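PDB 3CDD: prophage MuSo2, 43 kDa tail protein from Shewanella oneidensis, which probably forms part of the baseplate hub of a Mu-like prophage tail. Local coordinates for residues Q151-P155 with H156-A160; S191-L194 with G195-V198. All coordinates share one frame; numbering follows the deposited sequence. Where two conformers were deposited one is given.

Interaction 1 of 2, residues Q151-P155 with H156-A160; sequences QGETP and HELLA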
loop_
_atom_site.group_PDB
_atom_site.type_symbol
_atom_site.label_atom_id
_atom_site.label_comp_id
_atom_site.label_asym_id
_atom_site.label_seq_id
_atom_site.Cartn_x
_atom_site.Cartn_y
_atom_site.Cartn_z
ATOM N N GLN A 151 -2.770 19.183 -20.501
ATOM C CA GLN A 151 -2.420 20.089 -19.409
ATOM C C GLN A 151 -1.446 19.412 -18.455
ATOM O O GLN A 151 -1.792 18.401 -17.828
ATOM C CB GLN A 151 -3.663 20.496 -18.611
ATOM C CG GLN A 151 -4.603 21.488 -19.263
ATOM C CD GLN A 151 -5.728 21.924 -18.314
ATOM O OE1 GLN A 151 -5.706 21.615 -17.113
ATOM N NE2 GLN A 151 -6.709 22.640 -18.850
ATOM N N GLY A 152 -0.243 19.976 -18.337
ATOM C CA GLY A 152 0.740 19.511 -17.350
ATOM C C GLY A 152 1.415 18.202 -17.732
ATOM O O GLY A 152 2.144 17.605 -16.932
ATOM N N GLU A 153 1.171 17.760 -18.963
ATOM C CA GLU A 153 1.798 16.564 -19.502
ATOM C C GLU A 153 3.315 16.690 -19.442
ATOM O O GLU A 153 3.877 17.751 -19.744
ATOM C CB GLU A 153 1.361 16.347 -20.952
ATOM C CG GLU A 153 1.603 14.921 -21.448
ATOM C CD GLU A 153 0.876 14.606 -22.738
ATOM O OE1 GLU A 153 0.646 15.529 -23.578
ATOM O OE2 GLU A 153 0.543 13.416 -22.904
ATOM N N THR A 154 3.968 15.607 -19.042
ATOM C CA THR A 154 5.422 15.577 -18.997
ATOM C C THR A 154 5.989 15.108 -20.356
ATOM O O THR A 154 5.286 14.440 -21.114
ATOM C CB THR A 154 5.894 14.632 -17.859
ATOM O OG1 THR A 154 5.570 13.283 -18.203
ATOM C CG2 THR A 154 5.195 15.000 -16.539
ATOM N N PRO A 155 7.265 15.437 -20.662
ATOM C CA PRO A 155 7.904 14.931 -21.881
ATOM C C PRO A 155 7.794 13.403 -22.046
ATOM O O PRO A 155 7.479 12.923 -23.147
ATOM C CB PRO A 155 9.366 15.358 -21.701
ATOM C CG PRO A 155 9.277 16.583 -20.883
ATOM C CD PRO A 155 8.187 16.303 -19.901
ATOM N N HIS A 156 8.009 12.647 -20.967
ATOM C CA HIS A 156 7.815 11.184 -21.035
ATOM C C HIS A 156 6.385 10.726 -21.354
ATOM O O HIS A 156 6.193 9.845 -22.200
ATOM C CB HIS A 156 8.317 10.452 -19.783
ATOM C CG HIS A 156 8.176 8.968 -19.881
ATOM N ND1 HIS A 156 7.283 8.254 -19.114
ATOM C CD2 HIS A 156 8.785 8.068 -20.690
ATOM C CE1 HIS A 156 7.369 6.971 -19.428
ATOM N NE2 HIS A 156 8.276 6.834 -20.379
ATOM N N GLU A 157 5.385 11.287 -20.684
ATOM C CA GLU A 157 3.997 10.918 -20.971
ATOM C C GLU A 157 3.588 11.218 -22.409
ATOM O O GLU A 157 2.841 10.434 -23.023
ATOM C CB GLU A 157 3.026 11.647 -20.051
ATOM C CG GLU A 157 3.028 11.171 -18.646
ATOM C CD GLU A 157 2.243 12.110 -17.724
ATOM O OE1 GLU A 157 2.187 13.340 -17.988
ATOM O OE2 GLU A 157 1.673 11.598 -16.733
ATOM N N LEU A 158 4.051 12.345 -22.947
ATOM C CA LEU A 158 3.763 12.669 -24.341
ATOM C C LEU A 158 4.442 11.697 -25.295
ATOM O O LEU A 158 3.805 11.150 -26.196
ATOM C CB LEU A 158 4.178 14.093 -24.689
ATOM C CG LEU A 158 4.147 14.423 -26.180
ATOM C CD1 LEU A 158 2.706 14.454 -26.669
ATOM C CD2 LEU A 158 4.854 15.748 -26.469
ATOM N N LEU A 159 5.733 11.475 -25.088
ATOM C CA LEU A 159 6.503 10.617 -25.978
ATOM C C LEU A 159 6.009 9.190 -25.914
ATOM O O LEU A 159 5.955 8.508 -26.937
ATOM C CB LEU A 159 8.007 10.728 -25.688
ATOM C CG LEU A 159 8.548 12.148 -25.967
ATOM C CD1 LEU A 159 10.019 12.345 -25.545
ATOM C CD2 LEU A 159 8.336 12.552 -27.448
ATOM N N ALA A 160 5.618 8.745 -24.720
ATOM C CA ALA A 160 5.147 7.378 -24.533
ATOM C C ALA A 160 3.815 7.147 -25.262
ATOM O O ALA A 160 3.652 6.123 -25.925
ATOM C CB ALA A 160 5.049 7.021 -23.028
#

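Interaction 2 of 2, residues S191-L194 with G195-V198; sequences SLIL and GDNV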
loop_
_atom_site.group_PDB
_atom_site.type_symbol
_atom_site.label_atom_id
_atom_site.label_comp_id
_atom_site.label_asym_id
_atom_site.label_seq_id
_atom_site.Cartn_x
_atom_site.Cartn_y
_atom_site.Cartn_z
ATOM N N SER A 191 24.145 -17.717 -23.593
ATOM C CA SER A 191 22.935 -18.390 -23.130
ATOM C C SER A 191 22.921 -18.463 -21.614
ATOM O O SER A 191 23.978 -18.481 -20.978
ATOM C CB SER A 191 22.864 -19.804 -23.704
ATOM O OG SER A 191 22.761 -19.761 -25.108
ATOM N N LEU A 192 21.721 -18.486 -21.044
ATOM C CA LEU A 192 21.546 -18.790 -19.646
ATOM C C LEU A 192 21.163 -20.269 -19.528
ATOM O O LEU A 192 20.027 -20.652 -19.830
ATOM C CB LEU A 192 20.463 -17.887 -19.037
ATOM C CG LEU A 192 20.781 -16.388 -18.901
ATOM C CD1 LEU A 192 19.481 -15.555 -18.796
ATOM C CD2 LEU A 192 21.651 -16.120 -17.659
ATOM N N ILE A 193 22.115 -21.081 -19.081
ATOM C CA ILE A 193 21.980 -22.536 -19.076
ATOM C C ILE A 193 22.012 -23.064 -17.643
ATOM O O ILE A 193 23.034 -22.956 -16.948
ATOM C CB ILE A 193 23.109 -23.221 -19.928
ATOM C CG1 ILE A 193 23.167 -22.618 -21.328
ATOM C CG2 ILE A 193 22.894 -24.742 -20.015
ATOM C CD1 ILE A 193 24.526 -22.759 -22.040
ATOM N N LEU A 194 20.865 -23.593 -17.204
ATOM C CA LEU A 194 20.747 -24.342 -15.954
ATOM C C LEU A 194 21.860 -25.385 -15.815
ATOM O O LEU A 194 21.982 -26.300 -16.649
ATOM C CB LEU A 194 19.370 -25.016 -15.883
ATOM C CG LEU A 194 19.020 -25.917 -14.701
ATOM C CD1 LEU A 194 19.212 -25.178 -13.404
ATOM C CD2 LEU A 194 17.586 -26.353 -14.825
ATOM N N GLY A 195 22.675 -25.227 -14.772
ATOM C CA GLY A 195 23.836 -26.093 -14.550
ATOM C C GLY A 195 25.164 -25.556 -15.074
ATOM O O GLY A 195 26.221 -26.174 -14.858
ATOM N N ASP A 196 25.119 -24.410 -15.758
ATOM C CA ASP A 196 26.314 -23.815 -16.379
ATOM C C ASP A 196 26.604 -22.445 -15.773
ATOM O O ASP A 196 27.461 -22.319 -14.905
ATOM C CB ASP A 196 26.151 -23.756 -17.912
ATOM C CG ASP A 196 27.129 -22.787 -18.607
ATOM O OD1 ASP A 196 27.990 -22.159 -17.951
ATOM O OD2 ASP A 196 27.017 -22.650 -19.844
ATOM N N ASN A 197 25.881 -21.411 -16.213
ATOM C CA ASN A 197 26.163 -20.058 -15.727
ATOM C C ASN A 197 25.074 -19.436 -14.836
ATOM O O ASN A 197 25.165 -18.262 -14.457
ATOM C CB ASN A 197 26.524 -19.115 -16.887
ATOM C CG ASN A 197 25.389 -18.946 -17.909
ATOM O OD1 ASN A 197 24.385 -19.669 -17.893
ATOM N ND2 ASN A 197 25.558 -17.981 -18.810
ATOM N N VAL A 198 24.070 -20.232 -14.482
ATOM C CA VAL A 198 23.016 -19.763 -13.617
ATOM C C VAL A 198 23.313 -20.124 -12.168
ATOM O O VAL A 198 23.290 -21.302 -11.785
ATOM C CB VAL A 198 21.637 -20.318 -14.033
ATOM C CG1 VAL A 198 20.579 -19.931 -13.000
ATOM C CG2 VAL A 198 21.258 -19.793 -15.385
#

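Interaction 1 of 2, residues Q151-P155 with H156-A160
Thr154 and Glu157 close a capping box at the start of helix 155-164, with Thr154 as the N-cap residue. Its two reciprocal bonds come first. Thr154 OG1 accepts from Glu157 N at 3.2 Å, a position it reaches because chi1 of 68° sets the hydroxyl between the backbone N and the carbonyl carbon. In return Glu157 sends an extended chain back past the threonine, and its OE1 takes the N-H of Thr154 N at 3.1 Å. That second bond is nearly straight at 170°, and it meets the anti side of the carboxylate, 24° out of its plane. Together they satisfy two N-H groups that precede the first i to i+4 backbone bond of the helix.

The main-chain bonds then take over: Leu158 N gives to Thr154 O at 3.0 Å, and Leu159 N to Pro155 O at the same distance.

Among the charged groups, Glu153 behaves differently from Glu157. Its carboxylate turns toward the helix backbone, with OE2 3.6 Å from Leu158 CA, but its main partners lie just beyond: a salt bridge to Arg161 and a hydrogen bond from Glu150 N.

The helix start falls in the range of the gp44-like second domain, and its side chains pack on neighbouring elements: Pro155, Leu158 and Leu159 face helix 119-127, while His156 and Leu159 reach Leu170 of strand 169-172. The His156 ring also has Ala160 CB 4.1 Å above one face, offset toward the rim. Pro155 O, besides accepting from Leu159 N, has Leu159 CG 3.1 Å away.

Interaction 2 of 2, residues S191-L194 with G195-V198
Ile193 to Asp196 form a type II beta turn, in which Ile193 O accepts from Asp196 N at 2.8 Å and Gly195 sits at the third position with phi at 96°, a positive value that glycine adopts readily. The same Ile193 O has a second, weak donor in Asn197 N at 3.3 Å.

Asn197 supplies the side-chain half of the contact. With chi1 at 62°, CG is folded in between its own backbone N and carbonyl carbon, and the amide turns back alongside residues 191-193. ND2 gives to Ser191 O at 2.7 Å, which lies somewhat out of the amide plane, while OD1 takes the N-H of Ile193 N at 2.9 Å. This second bond is straight, at 169°, and lies in the carbonyl plane of the amide. One amide therefore fills an acceptor and a donor on the same edge of the chain, flanking Leu192, much as the N-H and C=O of one residue on a parallel neighbouring strand would. The other edge is taken by strand 304-309, to which the short strand 192-193 runs parallel, Leu192 bonding with Pro306 and Ile308.

Beyond the turn Val198 returns beside the strand. Its CG2 lies 4.2 Å from Leu192 CB, a loose apolar touch. Leu192 and Val198 both rest on Tyr285 of strand 281-288. Val198 meets Tyr84 of the third subunit too, and Leu194, on the turn itself, packs on Tyr50 of that same neighbouring chain.

How the interactions relate
Both interactions are local and partly buried, and each uses a side chain to satisfy backbone groups where regular structure starts or stops. In 151-160 a hydroxyl and a carboxylate do so at a helix start; in 191-198 a neutral amide, beside a short strand and next to a turn containing glycine. They share no secondary-structure element: their centres are 41 Å apart, on opposite sides of the chain's centre, with nearest atoms about 25 Å apart. Interaction 1 has more buried residues, packs on two helices, strand 169-172 and loops of its own chain, and touches the second subunit through Gln151. Interaction 2 lies farther out, beside strands 281-288 and 304-309, and two of its apolar residues reach the third subunit.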